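Local coordinates for putative cell surface protein (PDB 4OFQ), which probably acts in adhesion as the calcium-binding, beta-sandwich C-terminal region of a streptococcal antigen I/II-family cell-surface protein, at residues G30-P35 with H187-T192; V193-F198 with Y219-W224; V226-G231 with S305-A310; T235-V240 with L330-N335. All coordinates share one frame; numbering follows the deposited sequence.

Interaction 1 of 4, residues G30-P35 with H187-T192; sequences GKSVLP and HLSELT
Ser32-Val33 and His187-Leu188 run side by side in the parallel sense, with CA atoms 5.3 Å apart at the Val33-Leu188 pair, so that residues 30-35 add a short edge strand to the mixed sheet of the N-terminal beta-sandwich domain. Val33 is gripped through both backbone polar atoms: its N donates to His187 O (2.9 Å), and its O receives the longer bond from Ser189 N (3.3 Å). Val33 and Leu188 lie on the same face, where both also touch Ile166 of strand 164-174; branched apolar residues suit this buried side. Leu188 CD1 pushes across to the start of the proline, 3.4 Å from Pro35 N. Beyond the strand, in the conformer given, Leu191 meets the Pro35 ring tip to tip. The Leu34 and Leu191 side chains cross at about a right angle, their CD2 methyls meeting, and Leu34, Pro35 and Leu191 also pack on Asn335 of the next domain. The small side chains of Ser32 and Ser189 take a water between them: it is 2.7 Å from Ser32 OG and 2.6 Å from Ser189 OG.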
# COMPACT_ATOMS: atom_id res chain seq x y z
N GLY A 30 -9.60 2.45 -6.08
CA GLY A 30 -9.06 3.05 -7.28
C GLY A 30 -7.79 3.87 -7.06
O GLY A 30 -7.24 4.41 -8.02
N LYS A 31 -7.34 3.98 -5.82
CA LYS A 31 -6.18 4.84 -5.50
C LYS A 31 -4.89 4.05 -5.34
O LYS A 31 -4.91 2.85 -5.09
CB LYS A 31 -6.42 5.62 -4.20
CG LYS A 31 -7.76 6.32 -4.15
CD LYS A 31 -7.86 7.35 -5.24
CE LYS A 31 -9.19 8.08 -5.16
NZ LYS A 31 -9.33 8.91 -3.93
N SER A 32 -3.75 4.74 -5.47
CA SER A 32 -2.47 4.06 -5.32
C SER A 32 -2.07 3.92 -3.85
O SER A 32 -2.47 4.72 -2.98
CB SER A 32 -1.37 4.77 -6.13
OG SER A 32 -1.22 6.11 -5.70
N VAL A 33 -1.29 2.88 -3.57
CA VAL A 33 -0.82 2.58 -2.23
C VAL A 33 0.67 2.27 -2.31
O VAL A 33 1.24 2.27 -3.41
CB VAL A 33 -1.56 1.37 -1.62
CG1 VAL A 33 -3.05 1.66 -1.52
CG2 VAL A 33 -1.30 0.09 -2.46
N LEU A 34 1.30 2.02 -1.17
CA LEU A 34 2.74 1.79 -1.07
C LEU A 34 3.01 0.32 -0.70
O LEU A 34 2.12 -0.36 -0.20
CB LEU A 34 3.34 2.75 -0.03
CG LEU A 34 3.15 4.23 -0.39
CD1 LEU A 34 3.61 5.14 0.75
CD2 LEU A 34 3.93 4.54 -1.66
N PRO A 35 4.24 -0.17 -0.97
CA PRO A 35 4.58 -1.58 -0.70
C PRO A 35 4.27 -2.03 0.75
O PRO A 35 3.82 -3.16 0.98
CB PRO A 35 6.08 -1.61 -0.95
CG PRO A 35 6.30 -0.58 -2.01
CD PRO A 35 5.32 0.52 -1.71
N HIS A 187 -3.71 0.42 -7.15
CA HIS A 187 -2.46 0.32 -7.89
C HIS A 187 -1.31 0.41 -6.92
O HIS A 187 -1.30 1.26 -6.03
CB HIS A 187 -2.39 1.44 -8.94
CG HIS A 187 -1.20 1.34 -9.85
ND1 HIS A 187 -0.21 2.30 -9.89
CD2 HIS A 187 -0.84 0.40 -10.76
CE1 HIS A 187 0.70 1.96 -10.78
NE2 HIS A 187 0.34 0.81 -11.33
N LEU A 188 -0.35 -0.50 -7.05
CA LEU A 188 0.87 -0.40 -6.27
C LEU A 188 1.88 0.45 -7.04
O LEU A 188 2.32 0.06 -8.11
CB LEU A 188 1.46 -1.78 -5.96
CG LEU A 188 2.84 -1.72 -5.30
CD1 LEU A 188 2.81 -0.89 -4.01
CD2 LEU A 188 3.36 -3.12 -5.01
N SER A 189 2.22 1.61 -6.48
CA SER A 189 3.25 2.45 -7.08
C SER A 189 4.58 1.71 -7.08
O SER A 189 4.94 1.08 -6.09
CB SER A 189 3.37 3.75 -6.30
OG SER A 189 2.29 4.61 -6.59
N GLU A 190 5.29 1.76 -8.20
CA GLU A 190 6.63 1.21 -8.22
C GLU A 190 7.57 2.32 -7.79
O GLU A 190 7.65 3.37 -8.44
CB GLU A 190 7.01 0.71 -9.61
CG GLU A 190 8.40 0.08 -9.64
CD GLU A 190 8.76 -0.46 -11.01
OE1 GLU A 190 7.85 -0.63 -11.84
OE2 GLU A 190 9.96 -0.71 -11.25
N LEU A 191 8.27 2.08 -6.68
CA LEU A 191 9.17 3.06 -6.09
C LEU A 191 10.56 2.90 -6.68
O LEU A 191 11.13 1.81 -6.63
CB LEU A 191 9.25 2.84 -4.58
CG LEU A 191 7.92 2.73 -3.86
CD1 LEU A 191 8.13 2.47 -2.37
CD2 LEU A 191 7.11 4.00 -4.08
N THR A 192 11.11 3.97 -7.24
CA THR A 192 12.50 3.97 -7.70
C THR A 192 13.12 5.34 -7.38
O THR A 192 12.43 6.36 -7.38
CB THR A 192 12.65 3.66 -9.23
OG1 THR A 192 12.16 4.76 -10.00
CG2 THR A 192 11.90 2.40 -9.63
O HOH W 1 1.27 5.85 -4.57

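Interaction 2 of 4, residues V193-F198 with Y219-W224; sequences VHKDVF and YRLEGW
An antiparallel strand pair at the edge of a four-stranded sheet in the C-terminal domain brings Lys195 alongside Leu221 and over Tyr219, at the site of an intramolecular isopeptide bond. Lys195 NZ is covalently joined to Asn326 CG and hydrogen-bonded to Asp241, the Lys-Asn-Asp grouping familiar from Gram-positive surface proteins. Its CG stands anti to the backbone N (chi1 178°) and the chain beyond is extended. Lys195 CE comes 3.5 Å from Tyr219 CD1, and NZ lies over one face of that ring, offset toward the rim. Tyr219 is fixed further by Val197, whose CG2 is 3.5 Å from CE1 of the ring, and by its OH bond to Asp248. The backbone ladder includes Glu222 N to His194 O (2.9 Å) and Arg220 N to Asp196 O (2.9 Å). The other face of the sheet is polar: Arg220 NH2 forms a salt bridge with Glu222 OE2 (3.0 Å), while NH1 pairs with Asp311. In the conformer given, a water links His194 ND1 to Glu222 OE1. Because an amide nitrogen carries no full positive charge, Lys195 probably meets the ring mainly as a nonpolar chain, and its covalent link ties this edge strand to strand 323-332.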
# COMPACT_ATOMS: atom_id res chain seq x y z
N VAL A 193 14.41 5.35 -7.08
CA VAL A 193 15.15 6.61 -6.95
C VAL A 193 16.48 6.47 -7.68
O VAL A 193 16.93 5.36 -7.94
CB VAL A 193 15.39 7.02 -5.48
CG1 VAL A 193 14.06 7.42 -4.80
CG2 VAL A 193 16.08 5.90 -4.71
N HIS A 194 17.09 7.59 -8.01
CA HIS A 194 18.33 7.56 -8.78
C HIS A 194 19.39 8.47 -8.17
O HIS A 194 19.07 9.52 -7.59
CB HIS A 194 18.07 7.95 -10.24
CG HIS A 194 17.10 7.04 -10.93
ND1 HIS A 194 15.74 7.25 -10.91
CD2 HIS A 194 17.29 5.91 -11.65
CE1 HIS A 194 15.13 6.30 -11.59
NE2 HIS A 194 16.05 5.47 -12.05
N LYS A 195 20.64 8.06 -8.29
CA LYS A 195 21.74 8.88 -7.83
C LYS A 195 22.62 9.19 -9.01
O LYS A 195 22.87 8.32 -9.83
CB LYS A 195 22.57 8.16 -6.76
CG LYS A 195 23.75 9.00 -6.31
CD LYS A 195 24.34 8.51 -4.98
CE LYS A 195 25.43 9.45 -4.49
NZ LYS A 195 25.87 9.10 -3.12
N ASP A 196 23.07 10.44 -9.13
CA ASP A 196 24.08 10.73 -10.14
C ASP A 196 25.20 11.52 -9.51
O ASP A 196 25.08 12.03 -8.38
CB ASP A 196 23.48 11.45 -11.35
CG ASP A 196 24.13 11.02 -12.66
OD1 ASP A 196 25.32 10.58 -12.66
OD2 ASP A 196 23.44 11.11 -13.70
N VAL A 197 26.32 11.56 -10.22
CA VAL A 197 27.48 12.33 -9.76
C VAL A 197 27.92 13.27 -10.88
O VAL A 197 28.05 12.85 -12.04
CB VAL A 197 28.63 11.41 -9.26
CG1 VAL A 197 29.10 10.45 -10.35
CG2 VAL A 197 29.79 12.26 -8.76
N PHE A 198 28.11 14.53 -10.53
CA PHE A 198 28.43 15.58 -11.48
C PHE A 198 29.65 16.37 -11.08
O PHE A 198 30.03 16.40 -9.91
CB PHE A 198 27.28 16.59 -11.54
CG PHE A 198 25.98 16.00 -11.97
CD1 PHE A 198 25.75 15.70 -13.30
CD2 PHE A 198 24.96 15.78 -11.06
CE1 PHE A 198 24.54 15.16 -13.71
CE2 PHE A 198 23.75 15.26 -11.47
CZ PHE A 198 23.54 14.95 -12.80
N TYR A 219 26.83 15.29 -5.73
CA TYR A 219 25.95 14.14 -5.90
C TYR A 219 24.51 14.65 -5.97
O TYR A 219 24.11 15.50 -5.17
CB TYR A 219 26.08 13.14 -4.75
CG TYR A 219 27.42 12.46 -4.68
CD1 TYR A 219 27.84 11.61 -5.69
CD2 TYR A 219 28.28 12.66 -3.60
CE1 TYR A 219 29.08 10.98 -5.63
CE2 TYR A 219 29.51 12.04 -3.53
CZ TYR A 219 29.91 11.21 -4.56
OH TYR A 219 31.14 10.60 -4.50
N ARG A 220 23.76 14.15 -6.94
CA ARG A 220 22.33 14.43 -6.97
C ARG A 220 21.57 13.21 -6.47
O ARG A 220 21.67 12.11 -7.06
CB ARG A 220 21.85 14.78 -8.37
CG ARG A 220 20.35 15.07 -8.38
CD ARG A 220 19.88 15.53 -9.74
NE ARG A 220 19.68 14.42 -10.66
CZ ARG A 220 18.55 14.21 -11.32
NH1 ARG A 220 17.51 15.02 -11.16
NH2 ARG A 220 18.45 13.17 -12.15
N LEU A 221 20.81 13.39 -5.39
CA LEU A 221 19.95 12.33 -4.89
C LEU A 221 18.54 12.63 -5.37
O LEU A 221 17.89 13.52 -4.84
CB LEU A 221 20.01 12.26 -3.36
CG LEU A 221 21.40 12.37 -2.72
CD1 LEU A 221 21.33 12.20 -1.18
CD2 LEU A 221 22.36 11.35 -3.34
N GLU A 222 18.08 11.91 -6.39
CA GLU A 222 16.79 12.23 -7.00
C GLU A 222 15.66 11.52 -6.26
O GLU A 222 15.59 10.29 -6.27
CB GLU A 222 16.77 11.81 -8.48
CG GLU A 222 15.51 12.25 -9.21
CD GLU A 222 15.48 11.86 -10.67
OE1 GLU A 222 15.43 10.65 -10.97
OE2 GLU A 222 15.50 12.78 -11.53
N GLY A 223 14.80 12.28 -5.60
CA GLY A 223 13.70 11.68 -4.85
C GLY A 223 12.57 11.20 -5.74
O GLY A 223 12.37 11.69 -6.85
N TRP A 224 11.82 10.22 -5.25
CA TRP A 224 10.70 9.67 -5.99
C TRP A 224 9.57 10.68 -5.92
O TRP A 224 9.37 11.33 -4.89
CB TRP A 224 10.27 8.32 -5.37
CG TRP A 224 9.06 7.69 -5.98
CD1 TRP A 224 8.95 7.16 -7.23
CD2 TRP A 224 7.78 7.50 -5.35
NE1 TRP A 224 7.68 6.68 -7.43
CE2 TRP A 224 6.95 6.86 -6.29
CE3 TRP A 224 7.27 7.80 -4.08
CZ2 TRP A 224 5.63 6.51 -6.00
CZ3 TRP A 224 5.95 7.45 -3.79
CH2 TRP A 224 5.14 6.82 -4.76
O HOH W 2 14.53 9.20 -9.10

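Interaction 3 of 4, residues V226-G231 with S305-A310; sequences VPTNRG and SSEFGA
Val226 and Phe308 pair through both backbone polar groups, a single antiparallel bridge between two loops that otherwise lack regular structure. Val226 N donates to Phe308 O (2.7 Å), and Phe308 N returns a bond to Val226 O (3.0 Å). Arg230 makes the second firm grip. Its chain is extended from CG to NE, long enough to carry the guanidinium back across its own loop, where Arg230 NH1 bonds Ser306 O at 2.7 Å and Pro227 O at 2.9 Å. Both oxygens lie close to the guanidinium plane, so one nitrogen ties the turn of residues 227-230 to the facing loop and satisfies two carbonyls. Thr228 adds a close contact, its methyl CG2 turned to the opposite backbone, 3.2 Å from Ser305 O. The looser part faces solvent: a water accepts from Thr228 N and donates to Glu307 OE2, linking the two loops on their more exposed side, where short polar residues and a carboxylate fit. Inward, the Phe308 ring packs edge-to-face with Tyr237 and Phe294 and touches Phe298 and Leu299 of helix 296-299, while Asn229 and Gly231 bond the backbone of Ser32 in strand 32-33 of the preceding domain.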
# COMPACT_ATOMS: atom_id res chain seq x y z
N VAL A 226 5.85 11.54 -5.45
CA VAL A 226 4.62 10.97 -4.91
C VAL A 226 3.47 11.45 -5.78
O VAL A 226 3.26 12.65 -5.93
CB VAL A 226 4.41 11.43 -3.46
CG1 VAL A 226 3.13 10.84 -2.87
CG2 VAL A 226 5.60 11.02 -2.61
N PRO A 227 2.72 10.51 -6.37
CA PRO A 227 1.71 10.84 -7.37
C PRO A 227 0.40 11.28 -6.76
O PRO A 227 0.14 10.97 -5.59
CB PRO A 227 1.50 9.51 -8.10
CG PRO A 227 1.69 8.49 -7.00
CD PRO A 227 2.84 9.05 -6.17
N THR A 228 -0.42 11.96 -7.55
CA THR A 228 -1.76 12.32 -7.11
C THR A 228 -2.67 11.11 -7.25
O THR A 228 -2.27 10.10 -7.82
CB THR A 228 -2.35 13.50 -7.92
OG1 THR A 228 -2.44 13.14 -9.30
CG2 THR A 228 -1.47 14.73 -7.78
N ASN A 229 -3.89 11.23 -6.73
CA ASN A 229 -4.83 10.11 -6.67
C ASN A 229 -4.25 8.92 -5.90
O ASN A 229 -4.38 7.76 -6.30
CB ASN A 229 -5.30 9.72 -8.07
CG ASN A 229 -6.68 9.07 -8.06
OD1 ASN A 229 -6.88 8.01 -8.65
ND2 ASN A 229 -7.63 9.71 -7.39
N ARG A 230 -3.58 9.24 -4.80
CA ARG A 230 -3.04 8.24 -3.90
C ARG A 230 -4.01 8.06 -2.72
O ARG A 230 -4.87 8.92 -2.48
CB ARG A 230 -1.66 8.69 -3.40
CG ARG A 230 -1.71 10.04 -2.70
CD ARG A 230 -0.36 10.41 -2.17
NE ARG A 230 -0.36 11.68 -1.47
CZ ARG A 230 -0.10 12.85 -2.05
NH1 ARG A 230 0.15 12.90 -3.36
NH2 ARG A 230 -0.11 13.95 -1.32
N GLY A 231 -3.88 6.95 -2.00
CA GLY A 231 -4.76 6.67 -0.88
C GLY A 231 -4.15 6.93 0.49
O GLY A 231 -4.59 6.37 1.51
N SER A 305 -4.36 15.75 -3.61
CA SER A 305 -4.49 16.11 -5.01
C SER A 305 -3.21 16.75 -5.55
O SER A 305 -3.17 17.20 -6.70
CB SER A 305 -5.66 17.06 -5.21
OG SER A 305 -5.57 18.12 -4.29
N SER A 306 -2.17 16.80 -4.72
CA SER A 306 -0.88 17.36 -5.13
C SER A 306 0.23 16.32 -5.17
O SER A 306 0.33 15.47 -4.29
CB SER A 306 -0.44 18.48 -4.17
OG SER A 306 0.86 18.97 -4.52
N GLU A 307 1.06 16.40 -6.20
CA GLU A 307 2.28 15.59 -6.23
C GLU A 307 3.25 16.10 -5.17
O GLU A 307 3.10 17.22 -4.68
CB GLU A 307 2.95 15.66 -7.60
CG GLU A 307 2.15 15.03 -8.72
CD GLU A 307 2.96 14.84 -9.99
OE1 GLU A 307 3.76 15.74 -10.33
OE2 GLU A 307 2.81 13.78 -10.65
N PHE A 308 4.26 15.30 -4.83
CA PHE A 308 5.33 15.76 -3.96
C PHE A 308 6.64 15.13 -4.39
O PHE A 308 6.72 13.93 -4.60
CB PHE A 308 5.06 15.46 -2.47
CG PHE A 308 6.14 15.94 -1.54
CD1 PHE A 308 6.15 17.26 -1.08
CD2 PHE A 308 7.17 15.10 -1.14
CE1 PHE A 308 7.16 17.72 -0.24
CE2 PHE A 308 8.18 15.55 -0.29
CZ PHE A 308 8.17 16.87 0.16
N GLY A 309 7.68 15.95 -4.54
CA GLY A 309 8.99 15.40 -4.84
C GLY A 309 10.08 16.43 -4.61
O GLY A 309 9.84 17.64 -4.73
N ALA A 310 11.27 15.95 -4.28
CA ALA A 310 12.42 16.83 -4.10
C ALA A 310 13.70 16.11 -4.47
O ALA A 310 13.77 14.88 -4.36
CB ALA A 310 12.48 17.32 -2.65
O HOH W 3 0.45 12.37 -10.30

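Interaction 4 of 4, residues T235-V240 with L330-N335; sequences TEYKFV and LYVNGN
Leu330 CD1 sits over the centre of the Phe239 ring, 3.8 Å from its centroid and 6° off the normal, a CH-pi contact on the buried face of the strand pair. The same methyl lies over one face of Tyr237, 4.0 Å from CE1. CG of Leu330, anti to the backbone N (chi1 -176°), directs the branch toward the rings; CD1 touches both, and CD2 lies near Tyr237 CZ. Val332 CG2 lies near Tyr237 CD2, and the Tyr237 hydroxyl bonds Trp224 O. Strands 237-242 and 323-332 run antiparallel in a sheet of the C-terminal beta-sandwich domain, with Lys238 and Tyr331 exchanging backbone bonds, the shorter being Tyr331 N to Lys238 O (2.8 Å). On the other face Val240 CG2 touches Tyr331 CE1 at 3.7 Å. Past Val332 the chain reverses in a type I' turn, whose central Asn333 and Gly334 suit its left-handed backbone angles. With its chain extended, Glu236 reaches the turn, and Glu236 OE1 accepts a hydrogen bond from Gly334 N (2.7 Å). Asn333 OD1 accepts from Thr235 N (2.7 Å) and Glu236 N (3.1 Å), both approaching from the same face of the amide, while Asn333 ND2 is held by Asp233 O.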
# COMPACT_ATOMS: atom_id res chain seq x y z
N THR A 235 4.01 10.97 5.80
CA THR A 235 4.54 11.07 7.17
C THR A 235 6.07 11.02 7.23
O THR A 235 6.68 11.40 8.24
CB THR A 235 3.93 10.02 8.12
OG1 THR A 235 4.10 8.71 7.57
CG2 THR A 235 2.45 10.28 8.32
N GLU A 236 6.70 10.56 6.15
CA GLU A 236 8.16 10.50 6.08
C GLU A 236 8.64 10.64 4.64
O GLU A 236 8.06 10.04 3.73
CB GLU A 236 8.68 9.17 6.64
CG GLU A 236 10.19 8.97 6.48
CD GLU A 236 10.67 7.64 7.03
OE1 GLU A 236 10.08 6.60 6.67
OE2 GLU A 236 11.64 7.64 7.82
N TYR A 237 9.71 11.42 4.45
CA TYR A 237 10.37 11.59 3.15
C TYR A 237 11.78 12.03 3.53
O TYR A 237 12.04 13.21 3.82
CB TYR A 237 9.67 12.65 2.29
CG TYR A 237 10.04 12.65 0.80
CD1 TYR A 237 11.19 13.29 0.33
CD2 TYR A 237 9.21 12.05 -0.13
CE1 TYR A 237 11.52 13.30 -1.04
CE2 TYR A 237 9.52 12.05 -1.50
CZ TYR A 237 10.67 12.68 -1.95
OH TYR A 237 10.94 12.68 -3.31
N LYS A 238 12.68 11.06 3.57
CA LYS A 238 14.01 11.25 4.15
C LYS A 238 15.08 10.64 3.26
O LYS A 238 14.96 9.49 2.84
CB LYS A 238 14.05 10.60 5.54
CG LYS A 238 15.40 10.72 6.25
CD LYS A 238 15.30 10.27 7.70
CE LYS A 238 15.15 8.78 7.83
NZ LYS A 238 15.26 8.37 9.27
N PHE A 239 16.14 11.42 3.00
CA PHE A 239 17.27 10.94 2.23
C PHE A 239 18.33 10.47 3.22
O PHE A 239 18.66 11.19 4.16
CB PHE A 239 17.89 12.08 1.41
CG PHE A 239 16.96 12.71 0.40
CD1 PHE A 239 16.00 13.62 0.81
CD2 PHE A 239 17.11 12.46 -0.96
CE1 PHE A 239 15.16 14.24 -0.11
CE2 PHE A 239 16.29 13.08 -1.88
CZ PHE A 239 15.30 13.97 -1.45
N VAL A 240 18.87 9.27 2.99
CA VAL A 240 19.98 8.77 3.80
C VAL A 240 21.16 8.38 2.91
O VAL A 240 21.01 7.64 1.93
CB VAL A 240 19.54 7.58 4.67
CG1 VAL A 240 20.70 7.11 5.52
CG2 VAL A 240 18.36 7.96 5.54
N LEU A 330 16.16 6.44 -0.06
CA LEU A 330 15.08 7.35 0.29
C LEU A 330 14.07 6.54 1.10
O LEU A 330 13.79 5.39 0.79
CB LEU A 330 14.41 7.87 -0.99
CG LEU A 330 13.31 8.91 -0.78
CD1 LEU A 330 13.92 10.23 -0.25
CD2 LEU A 330 12.50 9.13 -2.07
N TYR A 331 13.55 7.14 2.16
CA TYR A 331 12.50 6.50 2.95
C TYR A 331 11.23 7.29 2.71
O TYR A 331 11.18 8.47 3.04
CB TYR A 331 12.87 6.48 4.43
CG TYR A 331 13.98 5.50 4.74
CD1 TYR A 331 15.31 5.87 4.62
CD2 TYR A 331 13.69 4.19 5.12
CE1 TYR A 331 16.33 4.98 4.89
CE2 TYR A 331 14.70 3.29 5.39
CZ TYR A 331 16.02 3.69 5.27
OH TYR A 331 17.03 2.80 5.53
N VAL A 332 10.23 6.67 2.09
CA VAL A 332 8.94 7.34 1.89
C VAL A 332 7.90 6.58 2.69
O VAL A 332 7.60 5.43 2.37
CB VAL A 332 8.51 7.30 0.41
CG1 VAL A 332 7.19 8.04 0.22
CG2 VAL A 332 9.59 7.92 -0.47
N ASN A 333 7.35 7.22 3.73
CA ASN A 333 6.41 6.54 4.62
C ASN A 333 6.92 5.16 5.05
O ASN A 333 6.21 4.16 4.98
CB ASN A 333 5.00 6.46 4.00
CG ASN A 333 4.27 7.81 4.02
OD1 ASN A 333 4.86 8.84 4.32
ND2 ASN A 333 2.98 7.79 3.72
N GLY A 334 8.18 5.10 5.46
CA GLY A 334 8.75 3.86 5.95
C GLY A 334 9.24 2.87 4.91
O GLY A 334 9.83 1.85 5.27
N ASN A 335 9.00 3.16 3.62
CA ASN A 335 9.48 2.28 2.55
C ASN A 335 10.88 2.71 2.13
O ASN A 335 11.06 3.83 1.68
CB ASN A 335 8.57 2.36 1.32
CG ASN A 335 7.15 1.89 1.61
OD1 ASN A 335 6.85 0.69 1.55
ND2 ASN A 335 6.27 2.83 1.93

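In the fold
Interactions 2, 3 and 4 belong to the C-terminal domain, whereas interaction 1 lies at the junction with the domain before it, its centre about 6 Å from the centre of the chain. Interactions 2 and 4 are antiparallel strand pairs in different sheets, each with a buried apolar or aromatic face and a more exposed polar one; Tyr237 OH to Trp224 O bonds them together. Interaction 3 relies mainly on backbone bonds and an arginine bonded to a facing carbonyl, meeting interaction 4 through Phe308 on Tyr237. Interaction 1, parallel and short, mixes backbone bonds with proline and leucine packing; Ser32 bonds Asn229 and Gly231 of interaction 3, and Leu191 on Trp224 joins it to interaction 2.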